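Local structure of putative vitamin-B12 independent methionine synthase family protein (1YPX) at residues E51-K54 and S60-D63; E118-L123 and A133-P138; Q152-D157 and A162-T167. The protein is probably a zinc-dependent, cobalamin-independent methionine synthase that transfers a methyl group from 5-methyltetrahydropteroyltriglutamate to homocysteine. All blocks are in the same frame, centred on the assembly; numbering follows the deposited sequence.

Contact 1. Residues E51-K54 and S60-D63; sequences EKQK and SITD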
loop_
_atom_site.group_PDB
_atom_site.type_symbol
_atom_site.label_atom_id
_atom_site.label_comp_id
_atom_site.label_asym_id
_atom_site.label_seq_id
_atom_site.Cartn_x
_atom_site.Cartn_y
_atom_site.Cartn_z
ATOM N N GLU A 51 -12.371 -0.496 -15.016
ATOM C CA GLU A 51 -13.222 -1.561 -15.533
ATOM C C GLU A 51 -12.476 -2.890 -15.625
ATOM O O GLU A 51 -13.019 -3.937 -15.261
ATOM C CB GLU A 51 -13.806 -1.204 -16.906
ATOM C CG GLU A 51 -15.321 -0.847 -16.882
ATOM C CD GLU A 51 -16.206 -1.941 -16.260
ATOM O OE1 GLU A 51 -16.087 -2.190 -15.040
ATOM O OE2 GLU A 51 -17.029 -2.548 -16.986
ATOM N N LYS A 52 -11.231 -2.843 -16.094
ATOM C CA LYS A 52 -10.426 -4.051 -16.237
ATOM C C LYS A 52 -10.235 -4.820 -14.925
ATOM O O LYS A 52 -10.239 -6.058 -14.917
ATOM C CB LYS A 52 -9.073 -3.708 -16.870
ATOM C CG LYS A 52 -9.208 -3.199 -18.305
ATOM C CD LYS A 52 -9.906 -4.233 -19.222
ATOM C CE LYS A 52 -10.562 -3.571 -20.459
ATOM N NZ LYS A 52 -11.247 -4.495 -21.441
ATOM N N GLN A 53 -10.084 -4.096 -13.816
ATOM C CA GLN A 53 -9.916 -4.741 -12.518
ATOM C C GLN A 53 -11.236 -5.435 -12.179
ATOM O O GLN A 53 -11.278 -6.457 -11.484
ATOM C CB GLN A 53 -9.568 -3.708 -11.431
ATOM C CG GLN A 53 -8.245 -2.962 -11.613
ATOM C CD GLN A 53 -7.944 -1.973 -10.471
ATOM O OE1 GLN A 53 -7.863 -2.345 -9.292
ATOM N NE2 GLN A 53 -7.768 -0.708 -10.830
ATOM N N LYS A 54 -12.324 -4.882 -12.695
ATOM C CA LYS A 54 -13.630 -5.464 -12.432
ATOM C C LYS A 54 -13.890 -6.657 -13.357
ATOM O O LYS A 54 -14.442 -7.671 -12.920
ATOM C CB LYS A 54 -14.691 -4.368 -12.548
ATOM C CG LYS A 54 -14.524 -3.351 -11.420
ATOM C CD LYS A 54 -14.900 -1.938 -11.815
ATOM C CE LYS A 54 -16.383 -1.760 -11.933
ATOM N NZ LYS A 54 -16.691 -0.347 -12.246
ATOM N N SER A 60 -11.525 -5.141 -4.949
ATOM C CA SER A 60 -10.897 -3.881 -4.596
ATOM C C SER A 60 -10.333 -3.305 -5.891
ATOM O O SER A 60 -9.699 -4.023 -6.670
ATOM C CB SER A 60 -9.774 -4.094 -3.574
ATOM O OG SER A 60 -8.627 -4.640 -4.193
ATOM N N ILE A 61 -10.586 -2.016 -6.121
ATOM C CA ILE A 61 -10.131 -1.325 -7.327
ATOM C C ILE A 61 -9.297 -0.076 -6.981
ATOM O O ILE A 61 -9.638 0.679 -6.063
ATOM C CB ILE A 61 -11.370 -0.930 -8.243
ATOM C CG1 ILE A 61 -11.926 -2.156 -8.997
ATOM C CG2 ILE A 61 -10.956 0.054 -9.306
ATOM C CD1 ILE A 61 -12.645 -3.223 -8.149
ATOM N N THR A 62 -8.199 0.126 -7.709
ATOM C CA THR A 62 -7.310 1.278 -7.488
ATOM C C THR A 62 -7.222 2.157 -8.731
ATOM O O THR A 62 -7.917 1.927 -9.712
ATOM C CB THR A 62 -5.857 0.833 -7.142
ATOM O OG1 THR A 62 -5.285 0.137 -8.258
ATOM C CG2 THR A 62 -5.843 -0.077 -5.916
ATOM N N ASP A 63 -6.372 3.170 -8.690
ATOM C CA ASP A 63 -6.229 4.001 -9.861
ATOM C C ASP A 63 -4.866 3.682 -10.477
ATOM O O ASP A 63 -4.331 4.437 -11.290
ATOM C CB ASP A 63 -6.407 5.499 -9.512
ATOM C CG ASP A 63 -5.215 6.104 -8.782
ATOM O OD1 ASP A 63 -4.229 5.388 -8.485
ATOM O OD2 ASP A 63 -5.277 7.323 -8.506
#

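Contact 2. Residues E118-L123 and A133-P138; sequences EDFIFL and AKQTIP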
loop_
_atom_site.group_PDB
_atom_site.type_symbol
_atom_site.label_atom_id
_atom_site.label_comp_id
_atom_site.label_asym_id
_atom_site.label_seq_id
_atom_site.Cartn_x
_atom_site.Cartn_y
_atom_site.Cartn_z
ATOM N N GLU A 118 -9.141 14.663 -4.127
ATOM C CA GLU A 118 -9.976 14.707 -5.335
ATOM C C GLU A 118 -9.651 13.478 -6.174
ATOM O O GLU A 118 -10.524 12.953 -6.870
ATOM C CB GLU A 118 -9.679 15.954 -6.192
ATOM C CG GLU A 118 -10.869 16.859 -6.616
ATOM C CD GLU A 118 -12.135 16.129 -7.123
ATOM O OE1 GLU A 118 -12.130 15.525 -8.218
ATOM O OE2 GLU A 118 -13.153 16.192 -6.403
ATOM N N ASP A 119 -8.392 13.034 -6.143
ATOM C CA ASP A 119 -8.023 11.851 -6.935
ATOM C C ASP A 119 -8.799 10.648 -6.392
ATOM O O ASP A 119 -9.115 9.727 -7.138
ATOM C CB ASP A 119 -6.508 11.542 -6.883
ATOM C CG ASP A 119 -5.635 12.710 -7.346
ATOM O OD1 ASP A 119 -6.119 13.604 -8.078
ATOM O OD2 ASP A 119 -4.435 12.719 -6.982
ATOM N N PHE A 120 -9.111 10.657 -5.096
ATOM C CA PHE A 120 -9.869 9.544 -4.538
ATOM C C PHE A 120 -11.330 9.663 -4.974
ATOM O O PHE A 120 -11.909 8.715 -5.515
ATOM C CB PHE A 120 -9.798 9.514 -3.020
ATOM C CG PHE A 120 -10.599 8.406 -2.429
ATOM C CD1 PHE A 120 -10.207 7.081 -2.617
ATOM C CD2 PHE A 120 -11.800 8.671 -1.771
ATOM C CE1 PHE A 120 -10.998 6.035 -2.169
ATOM C CE2 PHE A 120 -12.603 7.634 -1.319
ATOM C CZ PHE A 120 -12.205 6.307 -1.518
ATOM N N ILE A 121 -11.912 10.836 -4.732
ATOM C CA ILE A 121 -13.280 11.126 -5.121
ATOM C C ILE A 121 -13.464 10.673 -6.579
ATOM O O ILE A 121 -14.478 10.072 -6.935
ATOM C CB ILE A 121 -13.567 12.651 -5.009
ATOM C CG1 ILE A 121 -13.452 13.104 -3.562
ATOM C CG2 ILE A 121 -14.950 12.981 -5.517
ATOM C CD1 ILE A 121 -13.461 14.613 -3.406
ATOM N N PHE A 122 -12.479 10.958 -7.422
ATOM C CA PHE A 122 -12.574 10.552 -8.820
ATOM C C PHE A 122 -12.635 9.041 -8.949
ATOM O O PHE A 122 -13.506 8.509 -9.628
ATOM C CB PHE A 122 -11.372 11.036 -9.609
ATOM C CG PHE A 122 -11.388 10.595 -11.031
ATOM C CD1 PHE A 122 -12.139 11.285 -11.967
ATOM C CD2 PHE A 122 -10.668 9.475 -11.433
ATOM C CE1 PHE A 122 -12.172 10.872 -13.290
ATOM C CE2 PHE A 122 -10.695 9.051 -12.760
ATOM C CZ PHE A 122 -11.449 9.750 -13.693
ATOM N N LEU A 123 -11.680 8.362 -8.316
ATOM C CA LEU A 123 -11.617 6.914 -8.342
ATOM C C LEU A 123 -12.918 6.357 -7.820
ATOM O O LEU A 123 -13.556 5.548 -8.477
ATOM C CB LEU A 123 -10.484 6.397 -7.456
ATOM C CG LEU A 123 -10.560 4.872 -7.280
ATOM C CD1 LEU A 123 -9.803 4.223 -8.404
ATOM C CD2 LEU A 123 -10.023 4.418 -5.928
ATOM N N ALA A 133 -13.257 1.013 -3.368
ATOM C CA ALA A 133 -12.122 1.786 -3.851
ATOM C C ALA A 133 -10.967 1.671 -2.864
ATOM O O ALA A 133 -11.140 1.937 -1.680
ATOM C CB ALA A 133 -12.514 3.257 -4.028
ATOM N N LYS A 134 -9.798 1.269 -3.347
ATOM C CA LYS A 134 -8.631 1.139 -2.488
ATOM C C LYS A 134 -7.668 2.300 -2.766
ATOM O O LYS A 134 -7.365 2.603 -3.921
ATOM C CB LYS A 134 -7.945 -0.206 -2.748
ATOM C CG LYS A 134 -6.714 -0.478 -1.890
ATOM C CD LYS A 134 -6.183 -1.893 -2.115
ATOM C CE LYS A 134 -4.917 -2.158 -1.314
ATOM N NZ LYS A 134 -4.450 -3.571 -1.447
ATOM N N GLN A 135 -7.211 2.964 -1.713
ATOM C CA GLN A 135 -6.285 4.083 -1.856
ATOM C C GLN A 135 -4.960 3.720 -1.174
ATOM O O GLN A 135 -4.963 3.190 -0.066
ATOM C CB GLN A 135 -6.893 5.351 -1.222
ATOM C CG GLN A 135 -5.947 6.557 -1.080
ATOM C CD GLN A 135 -5.477 7.104 -2.412
ATOM O OE1 GLN A 135 -6.234 7.727 -3.151
ATOM N NE2 GLN A 135 -4.217 6.880 -2.720
ATOM N N THR A 136 -3.838 3.984 -1.835
ATOM C CA THR A 136 -2.529 3.675 -1.267
ATOM C C THR A 136 -1.709 4.950 -1.074
ATOM O O THR A 136 -1.663 5.807 -1.956
ATOM C CB THR A 136 -1.688 2.729 -2.210
ATOM O OG1 THR A 136 -1.291 3.448 -3.393
ATOM C CG2 THR A 136 -2.503 1.512 -2.640
ATOM N N ILE A 137 -1.074 5.080 0.081
ATOM C CA ILE A 137 -0.213 6.223 0.339
ATOM C C ILE A 137 0.980 5.631 1.058
ATOM O O ILE A 137 0.906 4.507 1.554
ATOM C CB ILE A 137 -0.873 7.307 1.263
ATOM C CG1 ILE A 137 -1.108 6.737 2.664
ATOM C CG2 ILE A 137 -2.205 7.775 0.670
ATOM C CD1 ILE A 137 -1.746 7.728 3.610
ATOM N N PRO A 138 2.113 6.349 1.078
ATOM C CA PRO A 138 3.270 5.795 1.783
ATOM C C PRO A 138 3.010 5.839 3.267
ATOM O O PRO A 138 2.181 6.618 3.749
ATOM C CB PRO A 138 4.414 6.728 1.388
ATOM C CG PRO A 138 3.716 8.011 1.044
ATOM C CD PRO A 138 2.508 7.518 0.279
#

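Contact 3. Residues Q152-D157 and A162-T167; sequences QPYLDD and ANDLAT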
loop_
_atom_site.group_PDB
_atom_site.type_symbol
_atom_site.label_atom_id
_atom_site.label_comp_id
_atom_site.label_asym_id
_atom_site.label_seq_id
_atom_site.Cartn_x
_atom_site.Cartn_y
_atom_site.Cartn_z
ATOM N N GLN A 152 14.610 23.215 12.306
ATOM C CA GLN A 152 15.443 23.275 13.493
ATOM C C GLN A 152 14.870 22.484 14.655
ATOM O O GLN A 152 15.543 21.617 15.216
ATOM C CB GLN A 152 15.662 24.731 13.905
ATOM C CG GLN A 152 16.935 25.338 13.345
ATOM C CD GLN A 152 16.849 25.710 11.862
ATOM O OE1 GLN A 152 17.880 25.924 11.218
ATOM N NE2 GLN A 152 15.630 25.802 11.324
ATOM N N PRO A 153 13.614 22.764 15.032
ATOM C CA PRO A 153 13.075 22.001 16.153
ATOM C C PRO A 153 13.090 20.489 15.983
ATOM O O PRO A 153 13.643 19.785 16.834
ATOM C CB PRO A 153 11.675 22.590 16.343
ATOM C CG PRO A 153 11.355 23.213 15.009
ATOM C CD PRO A 153 12.661 23.788 14.569
ATOM N N TYR A 154 12.512 19.976 14.898
ATOM C CA TYR A 154 12.492 18.524 14.685
ATOM C C TYR A 154 13.928 18.015 14.731
ATOM O O TYR A 154 14.201 16.883 15.134
ATOM C CB TYR A 154 11.883 18.165 13.322
ATOM C CG TYR A 154 10.449 18.603 13.098
ATOM C CD1 TYR A 154 9.578 18.815 14.171
ATOM C CD2 TYR A 154 9.945 18.732 11.809
ATOM C CE1 TYR A 154 8.237 19.137 13.958
ATOM C CE2 TYR A 154 8.608 19.050 11.586
ATOM C CZ TYR A 154 7.758 19.246 12.661
ATOM O OH TYR A 154 6.421 19.493 12.426
ATOM N N LEU A 155 14.847 18.871 14.309
ATOM C CA LEU A 155 16.252 18.526 14.303
ATOM C C LEU A 155 16.809 18.441 15.716
ATOM O O LEU A 155 17.786 17.729 15.954
ATOM C CB LEU A 155 17.009 19.568 13.497
ATOM C CG LEU A 155 18.185 19.074 12.662
ATOM C CD1 LEU A 155 17.823 17.834 11.856
ATOM C CD2 LEU A 155 18.602 20.221 11.759
ATOM N N ASP A 156 16.181 19.161 16.652
ATOM C CA ASP A 156 16.614 19.188 18.059
ATOM C C ASP A 156 15.870 18.183 18.929
ATOM O O ASP A 156 16.433 17.596 19.856
ATOM C CB ASP A 156 16.416 20.584 18.663
ATOM C CG ASP A 156 17.285 21.638 18.006
ATOM O OD1 ASP A 156 18.373 21.286 17.499
ATOM O OD2 ASP A 156 16.885 22.820 18.011
ATOM N N ASP A 157 14.590 18.009 18.640
ATOM C CA ASP A 157 13.778 17.071 19.385
ATOM C C ASP A 157 13.054 16.145 18.407
ATOM O O ASP A 157 12.194 16.576 17.638
ATOM C CB ASP A 157 12.780 17.829 20.252
ATOM C CG ASP A 157 11.999 16.918 21.153
ATOM O OD1 ASP A 157 12.629 16.049 21.797
ATOM O OD2 ASP A 157 10.763 17.064 21.222
ATOM N N ALA A 162 8.047 13.253 15.289
ATOM C CA ALA A 162 7.139 12.107 15.221
ATOM C C ALA A 162 5.703 12.492 15.547
ATOM O O ALA A 162 4.770 12.055 14.872
ATOM C CB ALA A 162 7.605 11.000 16.163
ATOM N N ASN A 163 5.513 13.313 16.571
ATOM C CA ASN A 163 4.159 13.721 16.933
ATOM C C ASN A 163 3.415 14.431 15.801
ATOM O O ASN A 163 2.352 13.980 15.397
ATOM C CB ASN A 163 4.180 14.618 18.171
ATOM C CG ASN A 163 4.807 13.940 19.373
ATOM O OD1 ASN A 163 4.795 14.487 20.481
ATOM N ND2 ASN A 163 5.368 12.745 19.164
ATOM N N ASP A 164 3.972 15.527 15.295
ATOM C CA ASP A 164 3.330 16.292 14.225
ATOM C C ASP A 164 3.031 15.418 13.015
ATOM O O ASP A 164 1.940 15.488 12.445
ATOM C CB ASP A 164 4.215 17.474 13.777
ATOM C CG ASP A 164 4.481 18.492 14.897
ATOM O OD1 ASP A 164 5.108 19.543 14.610
ATOM O OD2 ASP A 164 4.074 18.256 16.062
ATOM N N LEU A 165 4.010 14.610 12.617
ATOM C CA LEU A 165 3.864 13.723 11.472
ATOM C C LEU A 165 2.660 12.782 11.669
ATOM O O LEU A 165 1.906 12.524 10.727
ATOM C CB LEU A 165 5.173 12.938 11.249
ATOM C CG LEU A 165 5.272 11.913 10.107
ATOM C CD1 LEU A 165 5.044 12.612 8.775
ATOM C CD2 LEU A 165 6.637 11.226 10.111
ATOM N N ALA A 166 2.469 12.290 12.890
ATOM C CA ALA A 166 1.344 11.407 13.203
ATOM C C ALA A 166 -0.011 12.145 13.106
ATOM O O ALA A 166 -0.995 11.579 12.617
ATOM C CB ALA A 166 1.533 10.802 14.608
ATOM N N THR A 167 -0.063 13.396 13.582
ATOM C CA THR A 167 -1.284 14.191 13.506
ATOM C C THR A 167 -1.513 14.517 12.045
ATOM O O THR A 167 -2.648 14.532 11.570
ATOM C CB THR A 167 -1.180 15.538 14.284
ATOM O OG1 THR A 167 -1.129 15.280 15.689
ATOM C CG2 THR A 167 -2.390 16.428 14.003
#

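Contact 1. Residues E51-K54 and S60-D63
Gln53 and Lys54, close to the end of helix 35-56, reach across to Ile61 of strand 60-61 and to Thr62 just after it. This is a helix-to-strand (alpha/beta) connection of the TIM-barrel-like fold, the helix packing on the strand that follows it. Along the helix, Glu51 stays clear of the strand and uses its carboxylate within its own turn, OE1 forming a salt bridge to Lys54 NZ at 3.4 Å. Gln53 carries the polar part of the contact. Its CG lies anti to its own carbonyl carbon and the chain then runs fully extended (chi2 -178°), which delivers the amide to the backbone of Thr62. There it bonds to both main-chain polar atoms of that one residue. Gln53 OE1 accepts from Thr62 N at 3.0 Å (N-H...O 155°), and Gln53 NE2 donates to Thr62 O at 2.9 Å. The second bond keeps close to the plane of the Gln53 amide but arrives from above the Thr62 carbonyl plane. A buried amide is thereby fixed in rotation by two bonds to Thr62, while Ile61 keeps its backbone bonds to Val132 and Lys134 of strand 132-138. Thr62 OG1 turns instead to Gly13 O and Gly64 N. Lys54 contributes its aliphatic part, crossing Ile61 at about a right angle. Its bends at chi2 and chi3 carry NZ to Glu51 and, by weak bonds, to the carbonyls of Ala126 and Val127. Lys54 CG rests 3.7 Å from Ile61 CG1, and Ile61 CG2 lies 3.6 Å from Gln53 NE2.

Contact 2. Residues E118-L123 and A133-P138
Phe120 leans from helix 116-127 onto Ala133 and Gln135 of strand 132-138, and no hydrogen bond joins the two segments. At the root of the side chain, Phe120 CB stands 4.0 Å from Gln135 OE1. With CG anti to the backbone N (chi1 178°), the ring swings toward the strand although the bond from CA sets off past it. CD1 then meets the aliphatic start of the glutamine, 4.0 Å from Gln135 CB, the ring and amide planes lying 58° apart. One atom further on, CE1 touches the methyl of Ala133, with CE1 to CB at 3.7 Å, and CZ at the tip of the ring lies 4.0 Å from the same Ala133 CB. Helix 116-127 thus covers the outer side of a parallel strand, as in the beta/alpha layers of a TIM barrel; Phe176 of helix 158-178 packs on both Phe120 and Gln135. One turn along, Leu123 applies its CD2 branch to Ala133 CB, and that CD2 lies 3.8 Å from Lys134 O, so the small alanine is shared by two helix side chains. Lys134 points the other way, its NZ bonded to His11 O, Gln185 OE1 and Tyr183 OH.

Contact 3. Residues Q152-D157 and A162-T167
The backbones of short helix 152-156 and of the early turns of helix 158-178 stay apart where Tyr154 and Asp164 join them, the nearest CA atoms of the two segments, of Tyr154 and Ala162, being 8.4 Å from each other. This one side-chain pair bridges the gap. The tyrosine has CG anti to its carbonyl carbon (chi1 -60°), which carries the ring outward from its helix and brings the phenol end to the second one. Tyr154 OH donates a hydrogen bond to Asp164 OD1 at 2.5 Å. That oxygen lies at the edge of the ring, in its plane, and also sits beside CE1 of Tyr154 at 3.2 Å. The carboxylate is turned steeply, 76° from the ring plane, and offers its anti side to the hydroxyl. The phenol oxygen also receives the backbone N-H of Ile109, so two bonds hold it between helix 158-178 and strand 108-110. The ring itself is held by neighbours: Tyr151 meets it edge-to-face and Phe161 packs at an angle. Between the helices the chain turns at Asp157, whose N-H bonds to Pro153 O at 2.7 Å and whose side chain caps the next helix, OD2 making a weak bond to Lys160 N. This is a helix-to-helix junction with an aspartate N-cap, opening the long helix of the beta-alpha-beta crossover between parallel strands 132-138 and 183-188.

Contacts 1 and 2 are buried and share one sheet: strands 60-61 and 132-138 are neighbours in it, and CD1 of Leu123 packs against Thr62 O. Each lays the preceding helix on its strand, yet contact 1 relies on a side-chain amide bonded to the backbone just past strand 60-61, whereas contact 2 is packing of apolar groups. Contact 3 lies farther out, its centre about 24 Å from the centre of the chain, and is only partly buried; it links two helices through one phenol-carboxylate bond. Its longer helix nevertheless runs back to pack beside contact 2.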